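Long-range contacts in cyclic nucleotide-gated potassium channel mll3241 (Mesorhizobium loti, PDB 4MUV), which forms a homotetrameric potassium channel of the cell membrane activated by cAMP, of which this chain is the cytoplasmic cyclic nucleotide-binding domain: residues G46-I52 / R94-A100; R12-V17 / V104-S108; A70-P74 / A138-A142. The protein carries 3 engineered substitutions. Where two conformers were deposited one is given. Residue numbers count along the deposited sequence, not the author numbering.

In the fold
The three contacts sample the two four-stranded antiparallel sheets of the beta-roll and the helices around them. Contact 1 pairs strands within one sheet, is partly buried, and is mostly backbone hydrogen bonding; its Arg94 and Ser95 reach the nucleotide phosphate. Contact 2 is buried, on the opposite side of the chain's centre from contact 3, and sets an N-terminal helix against the other sheet through leucine and valine side chains, with a polar fringe. Contact 3 lies at the surface, small and polar, and meets the guanine base. Ile49 of contact 1 packs on Leu106 and Val104 of contact 2, while contacts 1 and 3 share cyclic GMP.

Contact 1 (G46-I52 / R94-A100); sequences GAVICRI and RSATVSA. With PCG (cyclic guanosine monophosphate), chain C.
An antiparallel strand pair carrying a classic beta bulge joins 46-52 to 94-100 at the edge of one sheet of the beta-roll, and 94-100 leaves the phosphate site of the nucleotide pocket at Arg94 and Ser95 and then enters the strand. The segments run nearly opposed, 174° apart. Val48 and Ser99 form a non-hydrogen-bonded pair, CA-CA 4.2 Å; Cys50 and Val98 form a hydrogen-bonded pair at 5.4 Å. Between them the register slips by one, because the chain turns a corner at Ile49 (phi/psi -100/-47) and Ile49 N (2.8 Å) and Cys50 N (3.2 Å) both donate to Val98 O. Val98 N returns a bond to Cys50 O, 3.0 Å. At the far end Gly46 N reaches Ala100 O and Ala100 N reaches Ala47 O, both 2.9 Å; Gly46, at phi/psi 92/-18, has a backbone in which a CB would jam against the preceding carbonyl. Beyond Cys50, Thr97 (chi1 m) substitutes side chain for backbone: its OG1 accepts Ile52 N at 2.9 Å, almost straight, and meets a water at 2.7 Å that also takes a weak bond from Arg51 NH1. Ala96 O is buried without a polar partner. Cys50 SG packs on Val98 CG2 at 3.8 Å. Arg94 (m, m, t) passes Cys50, its NE 3.6 Å from Cys50 CB; its NH2 is held by Arg58 O, and its NH1 donates to PCG O1A at 2.9 Å. Ser95 N and Ser95 OG both donate to PCG O2A at 2.8 Å, and Ser95 OG in turn accepts from guanine N2 of PCG, also at 2.8 Å.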
loop_
_atom_site.group_PDB
_atom_site.type_symbol
_atom_site.label_atom_id
_atom_site.label_comp_id
_atom_site.label_asym_id
_atom_site.label_seq_id
_atom_site.Cartn_x
_atom_site.Cartn_y
_atom_site.Cartn_z
ATOM N N GLY A 46 -16.272 5.080 1.728
ATOM C CA GLY A 46 -16.269 6.423 2.283
ATOM C C GLY A 46 -15.270 6.652 3.407
ATOM O O GLY A 46 -14.913 7.806 3.683
ATOM N N ALA A 47 -14.768 5.581 4.028
ATOM C CA ALA A 47 -13.927 5.722 5.209
ATOM C C ALA A 47 -12.526 6.197 4.824
ATOM O O ALA A 47 -11.951 5.776 3.819
ATOM C CB ALA A 47 -13.853 4.404 5.970
ATOM N N VAL A 48 -11.958 7.047 5.667
ATOM C CA VAL A 48 -10.604 7.546 5.471
ATOM C C VAL A 48 -9.604 6.484 5.889
ATOM O O VAL A 48 -9.719 5.882 6.948
ATOM C CB VAL A 48 -10.388 8.865 6.250
ATOM C CG1 VAL A 48 -8.941 9.273 6.245
ATOM C CG2 VAL A 48 -11.218 9.963 5.616
ATOM N N ILE A 49 -8.638 6.249 5.018
ATOM C CA ILE A 49 -7.577 5.272 5.231
ATOM C C ILE A 49 -6.291 5.973 5.708
ATOM O O ILE A 49 -5.645 5.512 6.657
ATOM C CB ILE A 49 -7.337 4.450 3.960
ATOM C CG1 ILE A 49 -8.632 3.707 3.570
ATOM C CG2 ILE A 49 -6.191 3.512 4.180
ATOM C CD1 ILE A 49 -8.671 3.278 2.164
ATOM N N CYS A 50 -5.910 7.057 5.023
ATOM C CA CYS A 50 -4.902 7.907 5.604
ATOM C C CYS A 50 -5.252 9.343 5.313
ATOM O O CYS A 50 -5.996 9.668 4.405
ATOM C CB CYS A 50 -3.520 7.540 5.112
ATOM S SG CYS A 50 -3.363 7.712 3.353
ATOM N N ARG A 51 -4.796 10.195 6.215
ATOM C CA ARG A 51 -5.182 11.592 6.228
ATOM C C ARG A 51 -3.978 12.499 6.018
ATOM O O ARG A 51 -2.949 12.331 6.647
ATOM C CB ARG A 51 -5.864 11.947 7.535
ATOM C CG ARG A 51 -6.528 13.307 7.429
ATOM C CD ARG A 51 -7.345 13.630 8.606
ATOM N NE ARG A 51 -8.465 12.724 8.843
ATOM C CZ ARG A 51 -9.650 12.778 8.235
ATOM N NH1 ARG A 51 -9.898 13.651 7.260
ATOM N NH2 ARG A 51 -10.591 11.919 8.595
ATOM N N ILE A 52 -4.142 13.466 5.136
ATOM C CA ILE A 52 -3.104 14.453 4.877
ATOM C C ILE A 52 -2.573 15.028 6.181
ATOM O O ILE A 52 -3.334 15.362 7.082
ATOM C CB ILE A 52 -3.615 15.580 3.928
ATOM C CG1 ILE A 52 -2.453 16.455 3.460
ATOM C CG2 ILE A 52 -4.771 16.413 4.545
ATOM C CD1 ILE A 52 -2.853 17.421 2.385
ATOM N N ARG A 94 1.808 12.222 5.614
ATOM C CA ARG A 94 0.978 11.893 4.475
ATOM C C ARG A 94 0.734 13.134 3.632
ATOM O O ARG A 94 0.464 14.228 4.155
ATOM C CB ARG A 94 -0.376 11.357 4.922
ATOM C CG ARG A 94 -0.395 10.061 5.704
ATOM C CD ARG A 94 0.198 8.925 4.917
ATOM N NE ARG A 94 0.026 7.668 5.627
ATOM C CZ ARG A 94 0.620 6.536 5.296
ATOM N NH1 ARG A 94 1.457 6.490 4.274
ATOM N NH2 ARG A 94 0.366 5.431 6.000
ATOM N N SER A 95 0.785 12.962 2.323
ATOM C CA SER A 95 0.676 14.072 1.391
ATOM C C SER A 95 -0.706 14.244 0.782
ATOM O O SER A 95 -0.932 15.212 0.059
ATOM C CB SER A 95 1.709 13.952 0.262
ATOM O OG SER A 95 1.427 12.834 -0.576
ATOM N N ALA A 96 -1.616 13.321 1.084
ATOM C CA ALA A 96 -2.977 13.381 0.570
ATOM C C ALA A 96 -3.830 12.463 1.425
ATOM O O ALA A 96 -3.339 11.498 1.998
ATOM C CB ALA A 96 -3.019 12.935 -0.883
ATOM N N THR A 97 -5.123 12.774 1.470
ATOM C CA THR A 97 -6.108 11.921 2.108
ATOM C C THR A 97 -6.619 10.888 1.098
ATOM O O THR A 97 -7.032 11.236 -0.017
ATOM C CB THR A 97 -7.244 12.763 2.674
ATOM O OG1 THR A 97 -6.680 13.622 3.675
ATOM C CG2 THR A 97 -8.350 11.887 3.290
ATOM N N VAL A 98 -6.560 9.632 1.497
ATOM C CA VAL A 98 -7.033 8.522 0.691
ATOM C C VAL A 98 -8.167 7.868 1.462
ATOM O O VAL A 98 -8.026 7.565 2.637
ATOM C CB VAL A 98 -5.899 7.503 0.425
ATOM C CG1 VAL A 98 -6.394 6.358 -0.455
ATOM C CG2 VAL A 98 -4.686 8.188 -0.170
ATOM N N SER A 99 -9.271 7.631 0.770
ATOM C CA SER A 99 -10.502 7.094 1.326
ATOM C C SER A 99 -10.968 5.908 0.478
ATOM O O SER A 99 -10.674 5.846 -0.720
ATOM C CB SER A 99 -11.598 8.165 1.278
ATOM O OG SER A 99 -11.222 9.377 1.904
ATOM N N ALA A 100 -11.711 4.994 1.073
ATOM C CA ALA A 100 -12.345 3.958 0.282
ATOM C C ALA A 100 -13.386 4.608 -0.631
ATOM O O ALA A 100 -14.192 5.425 -0.190
ATOM C CB ALA A 100 -13.010 2.941 1.180
HETATM P PA PCG C . 1.404 9.211 1.213
HETATM O O1A PCG C . 2.168 8.368 2.214
HETATM O O2A PCG C . 1.827 10.630 1.080
HETATM O "O5'" PCG C . -0.094 9.171 1.588
HETATM C "C5'" PCG C . -1.030 9.540 0.679
HETATM C "C4'" PCG C . -0.805 8.712 -0.599
HETATM O "O4'" PCG C . -1.726 8.899 -1.737
HETATM C "C3'" PCG C . 0.456 8.959 -1.095
HETATM O "O3'" PCG C . 1.513 8.491 -0.199
HETATM C "C2'" PCG C . 0.400 8.216 -2.492
HETATM O "O2'" PCG C . 0.838 6.869 -2.320
HETATM C "C1'" PCG C . -0.951 8.277 -2.875
HETATM N N9 PCG C . -1.255 9.009 -4.068
HETATM C C8 PCG C . -1.791 8.515 -5.233
HETATM N N7 PCG C . -1.842 9.448 -6.185
HETATM C C5 PCG C . -1.324 10.581 -5.606
HETATM C C6 PCG C . -1.113 11.903 -6.127
HETATM O O6 PCG C . -1.396 12.288 -7.288
HETATM N N1 PCG C . -0.558 12.784 -5.230
HETATM C C2 PCG C . -0.172 12.444 -3.943
HETATM N N2 PCG C . 0.381 13.386 -3.157
HETATM N N3 PCG C . -0.357 11.194 -3.409
HETATM C C4 PCG C . -0.945 10.289 -4.317
HETATM O O HOH W 1 -8.537 15.236 4.785
#

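Contact 2 (R12-V17 / V104-S108); sequences RNWQLV and VSLLS
Helix 13-17 crosses strand 104-108 almost at right angles, at a signed angle of -105° with the axes 9.6 Å apart at closest approach, so one short turn of helix near the N-terminus sits against a face of the beta-roll sheet that holds strand 104-110. The turn is tied by Leu16 N to Arg12 O (3.1 Å) and Val17 N to Asn13 O (3.0 Å). Strand residues alternate in direction. Val104, at the start, is out of the helix's reach. Ser105 (chi1 m) points toward the helix and meets the guanidinium of Arg12 at its edge: Arg12 NH1 donates a weak hydrogen bond to Ser105 OG at 3.5 Å. The stronger partner of both is Glu64, which forms a salt bridge with Arg12 NH2 and a hydrogen bond with Ser105 OG. Leu106 turns away from the helix. Leu107 (m, t) comes back toward it and makes most of the contact: its CD2 lies 4.1 Å from Leu16 CD1 and 3.8 Å from Asn13 OD1, while its CD1 lies 4.1 Å from Val17 CA and 4.4 Å from Val17 CB. Leu16 (m, t) itself points toward the strand, and the nearest CA pair is Asn13 with Leu107, 7.3 Å. Asn13 ND2 is bound to the carbonyls of Leu38 and Val35. Ser108 ends the segment out of reach. Strand 104-110 lies between strands 39-43 and 58-64, and both flank the seam: Leu16 and Leu107 also touch Ala40 on one and Val63 on the other, while Val17 leans on Val35 of helix 28-37.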
loop_
_atom_site.group_PDB
_atom_site.type_symbol
_atom_site.label_atom_id
_atom_site.label_comp_id
_atom_site.label_asym_id
_atom_site.label_seq_id
_atom_site.Cartn_x
_atom_site.Cartn_y
_atom_site.Cartn_z
ATOM N N ARG A 12 -6.358 -14.596 4.374
ATOM C CA ARG A 12 -6.726 -14.152 3.030
ATOM C C ARG A 12 -5.506 -13.772 2.191
ATOM O O ARG A 12 -5.618 -13.542 0.978
ATOM C CB ARG A 12 -7.622 -12.883 3.098
ATOM C CG ARG A 12 -8.789 -12.908 4.115
ATOM C CD ARG A 12 -9.537 -11.561 4.085
ATOM N NE ARG A 12 -9.991 -11.295 2.727
ATOM C CZ ARG A 12 -10.377 -10.118 2.214
ATOM N NH1 ARG A 12 -10.327 -8.984 2.923
ATOM N NH2 ARG A 12 -10.794 -10.075 0.949
ATOM N N ASN A 13 -4.332 -13.675 2.796
ATOM C CA ASN A 13 -3.258 -12.922 2.153
ATOM C C ASN A 13 -2.749 -13.538 0.870
ATOM O O ASN A 13 -2.558 -12.834 -0.115
ATOM C CB ASN A 13 -2.077 -12.764 3.080
ATOM C CG ASN A 13 -2.316 -11.815 4.197
ATOM O OD1 ASN A 13 -3.406 -11.311 4.375
ATOM N ND2 ASN A 13 -1.281 -11.578 4.987
ATOM N N TRP A 14 -2.462 -14.840 0.902
ATOM C CA TRP A 14 -1.905 -15.465 -0.277
ATOM C C TRP A 14 -2.886 -15.394 -1.450
ATOM O O TRP A 14 -2.486 -15.110 -2.579
ATOM C CB TRP A 14 -1.520 -16.911 0.008
ATOM C CG TRP A 14 -0.741 -17.458 -1.140
ATOM C CD1 TRP A 14 -1.204 -18.279 -2.099
ATOM C CD2 TRP A 14 0.617 -17.160 -1.477
ATOM N NE1 TRP A 14 -0.226 -18.531 -3.024
ATOM C CE2 TRP A 14 0.907 -17.862 -2.656
ATOM C CE3 TRP A 14 1.619 -16.381 -0.882
ATOM C CZ2 TRP A 14 2.128 -17.805 -3.270
ATOM C CZ3 TRP A 14 2.866 -16.332 -1.491
ATOM C CH2 TRP A 14 3.103 -17.053 -2.684
ATOM N N GLN A 15 -4.171 -15.647 -1.193
ATOM C CA GLN A 15 -5.157 -15.586 -2.270
ATOM C C GLN A 15 -5.151 -14.212 -2.925
ATOM O O GLN A 15 -5.230 -14.081 -4.155
ATOM C CB GLN A 15 -6.558 -15.936 -1.769
ATOM C CG GLN A 15 -7.640 -15.856 -2.866
ATOM C CD GLN A 15 -8.330 -14.483 -2.939
ATOM O OE1 GLN A 15 -8.739 -13.926 -1.919
ATOM N NE2 GLN A 15 -8.485 -13.954 -4.145
ATOM N N LEU A 16 -5.054 -13.173 -2.088
ATOM C CA LEU A 16 -5.132 -11.801 -2.558
ATOM C C LEU A 16 -3.865 -11.320 -3.239
ATOM O O LEU A 16 -3.922 -10.410 -4.073
ATOM C CB LEU A 16 -5.440 -10.877 -1.386
ATOM C CG LEU A 16 -6.833 -10.993 -0.799
ATOM C CD1 LEU A 16 -6.950 -10.200 0.501
ATOM C CD2 LEU A 16 -7.857 -10.474 -1.803
ATOM N N VAL A 17 -2.710 -11.888 -2.906
ATOM C CA VAL A 17 -1.479 -11.324 -3.435
ATOM C C VAL A 17 -1.325 -11.541 -4.937
ATOM O O VAL A 17 -0.581 -10.813 -5.597
ATOM C CB VAL A 17 -0.213 -11.795 -2.653
ATOM C CG1 VAL A 17 0.269 -13.177 -3.080
ATOM C CG2 VAL A 17 0.912 -10.754 -2.773
ATOM N N VAL A 104 -13.380 -1.629 -0.075
ATOM C CA VAL A 104 -12.084 -1.965 -0.644
ATOM C C VAL A 104 -11.319 -2.961 0.233
ATOM O O VAL A 104 -11.376 -2.886 1.454
ATOM C CB VAL A 104 -11.266 -0.668 -0.879
ATOM C CG1 VAL A 104 -10.933 0.048 0.451
ATOM C CG2 VAL A 104 -10.020 -0.944 -1.701
ATOM N N SER A 105 -10.643 -3.928 -0.391
ATOM C CA SER A 105 -9.704 -4.817 0.293
ATOM C C SER A 105 -8.311 -4.373 -0.021
ATOM O O SER A 105 -7.955 -4.116 -1.186
ATOM C CB SER A 105 -9.844 -6.300 -0.098
ATOM O OG SER A 105 -11.090 -6.756 0.339
ATOM N N LEU A 106 -7.527 -4.301 1.043
ATOM C CA LEU A 106 -6.154 -3.841 1.019
ATOM C C LEU A 106 -5.259 -4.878 1.662
ATOM O O LEU A 106 -5.668 -5.566 2.584
ATOM C CB LEU A 106 -6.030 -2.565 1.862
ATOM C CG LEU A 106 -6.958 -1.414 1.567
ATOM C CD1 LEU A 106 -6.824 -0.300 2.591
ATOM C CD2 LEU A 106 -6.701 -0.880 0.182
ATOM N N LEU A 107 -4.022 -4.944 1.201
ATOM C CA LEU A 107 -2.941 -5.607 1.927
ATOM C C LEU A 107 -2.055 -4.501 2.505
ATOM O O LEU A 107 -1.465 -3.715 1.766
ATOM C CB LEU A 107 -2.147 -6.549 1.015
ATOM C CG LEU A 107 -2.945 -7.731 0.465
ATOM C CD1 LEU A 107 -2.169 -8.437 -0.618
ATOM C CD2 LEU A 107 -3.268 -8.710 1.574
ATOM N N SER A 108 -1.986 -4.449 3.835
ATOM C CA SER A 108 -1.215 -3.446 4.569
ATOM C C SER A 108 0.185 -3.940 4.852
ATOM O O SER A 108 0.344 -5.057 5.337
ATOM C CB SER A 108 -1.921 -3.134 5.896
ATOM O OG SER A 108 -1.217 -2.175 6.660
#

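Contact 3 (A70-P74 / A138-A142); sequences ASPNP and ADASA. Engineered in segment 70-74: Ser71 (natural residue Thr). Engineered in segment 138-142: Asp139 (natural residue Ala). With PCG (cyclic guanosine monophosphate), chain C.
Asn73 reaches with its side chain across the C-terminal end of the chain: its ND2 donates a hydrogen bond to Ser141 O at 3.1 Å and lies 2.8 Å from Ala138 O. Its rotamer (chi1 m, chi2 -75°), on a backbone at phi/psi -125/80, points the amide toward 138-142. The helical part of 138-142 takes in Ala138 and Asp139, and Ser141 N bonds back to Ala138 O at 3.2 Å, so the chain curls back here and Ser141 O turns to meet the amide. The nearest CA pair is Pro72 with Asp139, 5.8 Å. Pro72 CD lies 3.8 Å from Asp139 OD1, and Ser71 CB lies 3.9 Å from the same oxygen. Ser71 and Asp139 are engineered, replacing Thr and Ala, in a domain whose ligand selectivity is inverted. Asp139 (chi1 m, chi2 -14°) spreads its carboxylate along the edge of the guanine of cyclic GMP: PCG N1 donates to Asp139 OD1 and PCG N2 to Asp139 OD2, both at 2.7 Å, a two-pronged pairing that reads the guanine N1-H and amino group together. A water bridges both side chains and the base, hydrogen-bonded to Asp139 OD1 at 2.7 Å, Ser71 OG (chi1 p) at 3.0 Å and PCG O6 at 3.1 Å, so Ser71 reaches the base through solvent. The contact thus joins the loop between strands 67-70 and 75-77 to the C-terminal part of helix 122-139, beside the base, while Ala70 pairs through its backbone with Thr97 in strand 97-100.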
loop_
_atom_site.group_PDB
_atom_site.type_symbol
_atom_site.label_atom_id
_atom_site.label_comp_id
_atom_site.label_asym_id
_atom_site.label_seq_id
_atom_site.Cartn_x
_atom_site.Cartn_y
_atom_site.Cartn_z
ATOM N N ALA A 70 -7.483 12.296 -2.712
ATOM C CA ALA A 70 -7.840 13.712 -2.741
ATOM C C ALA A 70 -6.592 14.562 -2.956
ATOM O O ALA A 70 -5.922 14.922 -2.030
ATOM C CB ALA A 70 -8.542 14.105 -1.432
ATOM N N SER A 71 -6.269 14.861 -4.191
ATOM C CA SER A 71 -5.070 15.619 -4.525
ATOM C C SER A 71 -5.506 16.619 -5.564
ATOM O O SER A 71 -6.666 16.592 -5.953
ATOM C CB SER A 71 -4.004 14.695 -5.095
ATOM O OG SER A 71 -4.385 14.231 -6.369
ATOM N N PRO A 72 -4.592 17.486 -6.043
ATOM C CA PRO A 72 -5.001 18.497 -7.027
ATOM C C PRO A 72 -5.504 17.901 -8.320
ATOM O O PRO A 72 -6.216 18.572 -9.072
ATOM C CB PRO A 72 -3.713 19.302 -7.265
ATOM C CG PRO A 72 -2.934 19.117 -6.051
ATOM C CD PRO A 72 -3.221 17.726 -5.561
ATOM N N ASN A 73 -5.118 16.667 -8.590
ATOM C CA ASN A 73 -5.626 15.920 -9.733
ATOM C C ASN A 73 -6.180 14.621 -9.194
ATOM O O ASN A 73 -5.488 13.603 -9.221
ATOM C CB ASN A 73 -4.497 15.665 -10.716
ATOM C CG ASN A 73 -3.936 16.949 -11.281
ATOM O OD1 ASN A 73 -4.562 17.580 -12.130
ATOM N ND2 ASN A 73 -2.769 17.367 -10.792
ATOM N N PRO A 74 -7.412 14.667 -8.652
ATOM C CA PRO A 74 -7.979 13.529 -7.917
ATOM C C PRO A 74 -7.972 12.279 -8.787
ATOM O O PRO A 74 -8.168 12.338 -10.003
ATOM C CB PRO A 74 -9.416 13.981 -7.628
ATOM C CG PRO A 74 -9.371 15.465 -7.674
ATOM C CD PRO A 74 -8.323 15.825 -8.668
ATOM N N ALA A 138 2.599 15.170 -10.391
ATOM C CA ALA A 138 1.186 15.414 -10.641
ATOM C C ALA A 138 0.678 16.531 -9.747
ATOM O O ALA A 138 -0.063 17.419 -10.201
ATOM C CB ALA A 138 0.382 14.129 -10.413
ATOM N N ASP A 139 1.102 16.522 -8.492
ATOM C CA ASP A 139 0.663 17.541 -7.528
ATOM C C ASP A 139 1.124 18.945 -7.896
ATOM O O ASP A 139 0.495 19.914 -7.474
ATOM C CB ASP A 139 1.238 17.261 -6.139
ATOM C CG ASP A 139 0.718 16.001 -5.501
ATOM O OD1 ASP A 139 -0.298 15.400 -5.965
ATOM O OD2 ASP A 139 1.367 15.567 -4.505
ATOM N N ALA A 140 2.234 19.034 -8.605
ATOM C CA ALA A 140 2.879 20.291 -8.932
ATOM C C ALA A 140 2.243 20.974 -10.105
ATOM O O ALA A 140 2.595 22.114 -10.380
ATOM C CB ALA A 140 4.341 20.051 -9.193
ATOM N N SER A 141 1.338 20.285 -10.795
ATOM C CA SER A 141 0.727 20.722 -12.048
ATOM C C SER A 141 -0.755 21.027 -11.818
ATOM O O SER A 141 -1.516 20.180 -11.348
ATOM C CB SER A 141 0.832 19.626 -13.139
ATOM O OG SER A 141 1.943 18.743 -13.005
ATOM N N ALA A 142 -1.167 22.240 -12.154
ATOM C CA ALA A 142 -2.581 22.599 -12.116
ATOM C C ALA A 142 -3.370 21.850 -13.191
ATOM O O ALA A 142 -2.851 21.558 -14.271
ATOM C CB ALA A 142 -2.734 24.100 -12.304
HETATM P PA PCG C . 1.404 9.211 1.213
HETATM O O1A PCG C . 2.168 8.368 2.214
HETATM O O2A PCG C . 1.827 10.630 1.080
HETATM O "O5'" PCG C . -0.094 9.171 1.588
HETATM C "C5'" PCG C . -1.030 9.540 0.679
HETATM C "C4'" PCG C . -0.805 8.712 -0.599
HETATM O "O4'" PCG C . -1.726 8.899 -1.737
HETATM C "C3'" PCG C . 0.456 8.959 -1.095
HETATM O "O3'" PCG C . 1.513 8.491 -0.199
HETATM C "C2'" PCG C . 0.400 8.216 -2.492
HETATM O "O2'" PCG C . 0.838 6.869 -2.320
HETATM C "C1'" PCG C . -0.951 8.277 -2.875
HETATM N N9 PCG C . -1.255 9.009 -4.068
HETATM C C8 PCG C . -1.791 8.515 -5.233
HETATM N N7 PCG C . -1.842 9.448 -6.185
HETATM C C5 PCG C . -1.324 10.581 -5.606
HETATM C C6 PCG C . -1.113 11.903 -6.127
HETATM O O6 PCG C . -1.396 12.288 -7.288
HETATM N N1 PCG C . -0.558 12.784 -5.230
HETATM C C2 PCG C . -0.172 12.444 -3.943
HETATM N N2 PCG C . 0.381 13.386 -3.157
HETATM N N3 PCG C . -0.357 11.194 -3.409
HETATM C C4 PCG C . -0.945 10.289 -4.317
HETATM O O HOH W 2 -2.101 15.179 -8.002
#